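Local atomic coordinates of maleylacetate reductase (Agrobacterium tumefaciens, PDB entry 3HL0), a protein that catalyses the NAD-dependent reduction of maleylacetate to 3-oxoadipate, probably in the breakdown of gamma-resorcylate, as a member of the iron-containing alcohol dehydrogenase family. Residues His176-Pro188 / Ile267-Leu281. Numbering follows the deposited sequence.
Sequences HAAEALYARDRNP and IAYVEEAAPNLLAPL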
# COMPACT_ATOMS: atom_id res chain seq x y z
N HIS A 176 13.66 -13.92 7.52
CA HIS A 176 14.58 -14.69 6.63
C HIS A 176 15.70 -15.26 7.51
O HIS A 176 16.04 -16.45 7.37
CB HIS A 176 15.22 -13.79 5.57
CG HIS A 176 14.27 -12.94 4.77
ND1 HIS A 176 12.99 -13.31 4.41
CD2 HIS A 176 14.49 -11.72 4.20
CE1 HIS A 176 12.44 -12.33 3.69
NE2 HIS A 176 13.36 -11.38 3.52
N ALA A 177 16.26 -14.42 8.38
CA ALA A 177 17.40 -14.87 9.24
C ALA A 177 16.99 -15.91 10.24
O ALA A 177 17.68 -16.91 10.46
CB ALA A 177 18.03 -13.69 9.94
N ALA A 178 15.81 -15.72 10.86
CA ALA A 178 15.36 -16.62 11.88
C ALA A 178 15.18 -18.03 11.29
O ALA A 178 15.63 -19.03 11.87
CB ALA A 178 14.05 -16.10 12.49
N GLU A 179 14.53 -18.12 10.13
CA GLU A 179 14.32 -19.45 9.52
C GLU A 179 15.63 -20.04 8.99
O GLU A 179 15.77 -21.26 8.95
CB GLU A 179 13.24 -19.43 8.42
CG GLU A 179 11.85 -19.17 8.97
CD GLU A 179 10.78 -20.04 8.28
OE1 GLU A 179 10.53 -19.89 7.07
OE2 GLU A 179 10.26 -20.93 8.96
N ALA A 180 16.55 -19.19 8.55
CA ALA A 180 17.84 -19.71 8.10
C ALA A 180 18.53 -20.53 9.21
O ALA A 180 19.27 -21.49 8.91
CB ALA A 180 18.73 -18.59 7.64
N LEU A 181 18.33 -20.15 10.46
CA LEU A 181 19.02 -20.87 11.56
C LEU A 181 18.65 -22.36 11.64
O LEU A 181 19.48 -23.18 12.10
CB LEU A 181 18.71 -20.21 12.90
CG LEU A 181 19.22 -18.77 13.03
CD1 LEU A 181 18.71 -18.17 14.36
CD2 LEU A 181 20.78 -18.72 12.94
N TYR A 182 17.45 -22.71 11.19
CA TYR A 182 17.02 -24.11 11.26
C TYR A 182 16.72 -24.71 9.91
O TYR A 182 16.08 -25.76 9.82
CB TYR A 182 15.85 -24.29 12.24
CG TYR A 182 14.61 -23.44 11.99
CD1 TYR A 182 13.72 -23.74 10.94
CD2 TYR A 182 14.34 -22.34 12.82
CE1 TYR A 182 12.55 -22.98 10.76
CE2 TYR A 182 13.21 -21.55 12.62
CZ TYR A 182 12.32 -21.90 11.62
OH TYR A 182 11.17 -21.14 11.44
N ALA A 183 17.23 -24.09 8.84
CA ALA A 183 17.06 -24.65 7.50
C ALA A 183 17.56 -26.11 7.43
O ALA A 183 18.53 -26.46 8.07
CB ALA A 183 17.85 -23.82 6.47
N ARG A 184 16.90 -26.91 6.61
CA ARG A 184 17.36 -28.28 6.42
C ARG A 184 18.78 -28.27 5.85
O ARG A 184 19.61 -29.11 6.24
CB ARG A 184 16.43 -29.03 5.47
CG ARG A 184 16.64 -30.54 5.63
CD ARG A 184 15.66 -31.22 4.70
NE ARG A 184 15.54 -32.64 5.02
CZ ARG A 184 14.67 -33.47 4.43
NH1 ARG A 184 14.63 -34.75 4.79
NH2 ARG A 184 13.85 -33.00 3.49
N ASP A 185 19.05 -27.32 4.96
CA ASP A 185 20.38 -27.15 4.33
C ASP A 185 21.16 -25.99 4.95
O ASP A 185 21.94 -25.26 4.25
CB ASP A 185 20.24 -26.96 2.82
CG ASP A 185 19.37 -25.76 2.44
OD1 ASP A 185 18.58 -25.26 3.27
OD2 ASP A 185 19.46 -25.28 1.27
N ARG A 186 20.98 -25.85 6.26
CA ARG A 186 21.71 -24.84 7.02
C ARG A 186 23.23 -25.09 6.94
O ARG A 186 23.71 -26.26 6.88
CB ARG A 186 21.25 -24.84 8.48
CG ARG A 186 21.50 -26.14 9.21
CD ARG A 186 20.83 -26.11 10.57
NE ARG A 186 20.84 -27.43 11.21
CZ ARG A 186 19.79 -28.24 11.27
NH1 ARG A 186 19.91 -29.40 11.89
NH2 ARG A 186 18.61 -27.88 10.73
N ASN A 187 23.99 -24.00 6.95
CA ASN A 187 25.46 -24.13 6.94
C ASN A 187 26.01 -23.04 7.85
O ASN A 187 25.32 -22.07 8.21
CB ASN A 187 25.99 -24.08 5.50
CG ASN A 187 25.90 -22.69 4.87
OD1 ASN A 187 26.59 -21.77 5.29
ND2 ASN A 187 25.05 -22.56 3.87
N PRO A 188 27.28 -23.17 8.25
CA PRO A 188 27.83 -22.23 9.24
C PRO A 188 27.89 -20.77 8.75
O PRO A 188 27.79 -19.88 9.59
CB PRO A 188 29.29 -22.72 9.38
CG PRO A 188 29.18 -24.20 9.07
CD PRO A 188 28.14 -24.36 8.03
N ILE A 267 7.93 -18.85 14.75
CA ILE A 267 9.18 -19.20 15.46
C ILE A 267 8.89 -19.96 16.74
O ILE A 267 9.53 -20.99 16.97
CB ILE A 267 10.01 -17.94 15.72
CG1 ILE A 267 10.47 -17.36 14.38
CG2 ILE A 267 11.23 -18.26 16.60
CD1 ILE A 267 11.27 -18.31 13.48
N ALA A 268 7.88 -19.55 17.53
CA ALA A 268 7.49 -20.34 18.70
C ALA A 268 7.12 -21.78 18.36
O ALA A 268 7.44 -22.70 19.17
CB ALA A 268 6.33 -19.67 19.48
N TYR A 269 6.45 -22.01 17.24
CA TYR A 269 6.07 -23.37 16.82
C TYR A 269 7.35 -24.20 16.63
O TYR A 269 7.45 -25.30 17.19
CB TYR A 269 5.33 -23.32 15.50
CG TYR A 269 4.79 -24.62 14.96
CD1 TYR A 269 3.43 -24.95 15.15
CD2 TYR A 269 5.58 -25.46 14.16
CE1 TYR A 269 2.88 -26.13 14.59
CE2 TYR A 269 5.04 -26.66 13.60
CZ TYR A 269 3.69 -26.98 13.83
OH TYR A 269 3.13 -28.13 13.32
N VAL A 270 8.34 -23.65 15.91
CA VAL A 270 9.57 -24.41 15.62
C VAL A 270 10.46 -24.54 16.85
O VAL A 270 11.14 -25.55 17.01
CB VAL A 270 10.34 -23.80 14.41
CG1 VAL A 270 11.64 -24.59 14.10
CG2 VAL A 270 9.37 -23.82 13.22
N GLU A 271 10.44 -23.54 17.72
CA GLU A 271 11.32 -23.50 18.89
C GLU A 271 11.09 -24.71 19.80
O GLU A 271 12.06 -25.16 20.44
CB GLU A 271 11.12 -22.19 19.64
CG GLU A 271 12.09 -21.89 20.72
CD GLU A 271 11.83 -20.53 21.38
OE1 GLU A 271 10.76 -19.86 21.11
OE2 GLU A 271 12.71 -20.11 22.17
N GLU A 272 9.87 -25.25 19.82
CA GLU A 272 9.60 -26.48 20.60
C GLU A 272 10.53 -27.61 20.11
O GLU A 272 10.96 -28.48 20.89
CB GLU A 272 8.15 -26.92 20.46
CG GLU A 272 7.09 -25.89 20.86
CD GLU A 272 5.76 -26.56 21.26
OE1 GLU A 272 5.70 -27.80 21.33
OE2 GLU A 272 4.77 -25.81 21.52
N ALA A 273 10.88 -27.61 18.82
CA ALA A 273 11.72 -28.65 18.20
C ALA A 273 13.16 -28.28 17.90
O ALA A 273 14.00 -29.17 17.70
CB ALA A 273 11.04 -29.16 16.92
N ALA A 274 13.49 -27.00 17.86
CA ALA A 274 14.80 -26.53 17.46
C ALA A 274 15.35 -25.59 18.47
O ALA A 274 15.83 -24.52 18.14
CB ALA A 274 14.77 -25.89 16.03
N PRO A 275 15.31 -25.99 19.76
CA PRO A 275 15.71 -25.05 20.79
C PRO A 275 17.19 -24.60 20.69
O PRO A 275 17.48 -23.44 20.97
CB PRO A 275 15.43 -25.85 22.08
CG PRO A 275 15.76 -27.23 21.72
CD PRO A 275 15.10 -27.34 20.31
N ASN A 276 18.11 -25.49 20.29
CA ASN A 276 19.49 -25.10 20.25
C ASN A 276 19.78 -24.24 19.02
O ASN A 276 20.55 -23.31 19.10
CB ASN A 276 20.38 -26.35 20.22
CG ASN A 276 20.27 -27.15 21.52
OD1 ASN A 276 20.19 -26.58 22.61
ND2 ASN A 276 20.24 -28.46 21.39
N LEU A 277 19.11 -24.54 17.92
CA LEU A 277 19.38 -23.75 16.70
C LEU A 277 18.83 -22.33 16.85
O LEU A 277 19.43 -21.39 16.30
CB LEU A 277 18.80 -24.45 15.48
CG LEU A 277 19.45 -25.82 15.15
CD1 LEU A 277 18.65 -26.44 14.02
CD2 LEU A 277 20.90 -25.62 14.76
N LEU A 278 17.74 -22.18 17.61
CA LEU A 278 17.18 -20.82 17.80
C LEU A 278 17.76 -20.10 19.01
O LEU A 278 17.45 -18.95 19.26
CB LEU A 278 15.64 -20.89 17.86
CG LEU A 278 15.01 -21.09 16.48
CD1 LEU A 278 13.56 -21.60 16.62
CD2 LEU A 278 15.04 -19.78 15.68
N ALA A 279 18.64 -20.77 19.78
CA ALA A 279 19.22 -20.14 20.96
C ALA A 279 19.91 -18.78 20.70
O ALA A 279 19.75 -17.87 21.51
CB ALA A 279 20.16 -21.12 21.72
N PRO A 280 20.63 -18.62 19.56
CA PRO A 280 21.25 -17.30 19.33
C PRO A 280 20.23 -16.20 19.18
O PRO A 280 20.47 -15.04 19.57
CB PRO A 280 22.05 -17.49 18.02
CG PRO A 280 22.23 -18.96 17.89
CD PRO A 280 21.04 -19.62 18.56
N LEU A 281 19.07 -16.56 18.64
CA LEU A 281 17.99 -15.59 18.52
C LEU A 281 17.36 -15.30 19.88
O LEU A 281 17.13 -14.14 20.21
CB LEU A 281 16.92 -16.06 17.54
CG LEU A 281 15.68 -15.14 17.43
CD1 LEU A 281 15.97 -13.67 17.12
CD2 LEU A 281 14.81 -15.71 16.30
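The Tyr182 ring lies between a methyl group and a carbonyl: Val270 CG1 sits 3.5 Å from the ring centroid and only 3° off the normal, a centred CH-pi contact, while the opposite face meets Glu179 O, offset toward the rim. Ile267 CD1 and Leu278 CD2 close on the ring edge in its plane. The second flat group, the Arg186 guanidinium, in the conformer given here carries Leu277 CD1 over the centre of one face, 3.5 Å from Arg186 CZ. With CG of Tyr182 held between its own N and carbonyl carbon (chi1 56°), the ring faces 267-281 while its hydroxyl lies beside the Glu179 carboxylate; Tyr182 OH donates to Glu179 OE2 at 2.7 Å, on the anti lone pair. Glu179 OE2 also accepts from His240 N, and OE1 from Ser238 N and His241 ND1, so the 238-241 region fixes this buried carboxylate as a second shell behind the tyrosine. Ile267 CD1 reaches both the phenol, 3.5 Å from Tyr182 OH, and Ala178 CB at 3.7 Å. Beyond it Leu281 CD2 touches the same Ala178 methyl, and Leu181 CD1 packs near Leu278 CD2 and Leu281 CB. Leu277 CB abuts Leu181 O at 3.7 Å. The contact thus joins the C-terminal end of helix 163-180 to the bend linking helices 255-271 and 279-285, in the all-helical C-terminal part of the family fold, away from the NAD and metal sites. No hydrogen bond crosses between the segments: their cohesion is mainly apolar and CH-pi packing, with Leu277 also against the guanidinium face and a backbone carbonyl, and the hydrogen bond from the tyrosine to Glu179 lies within its own segment.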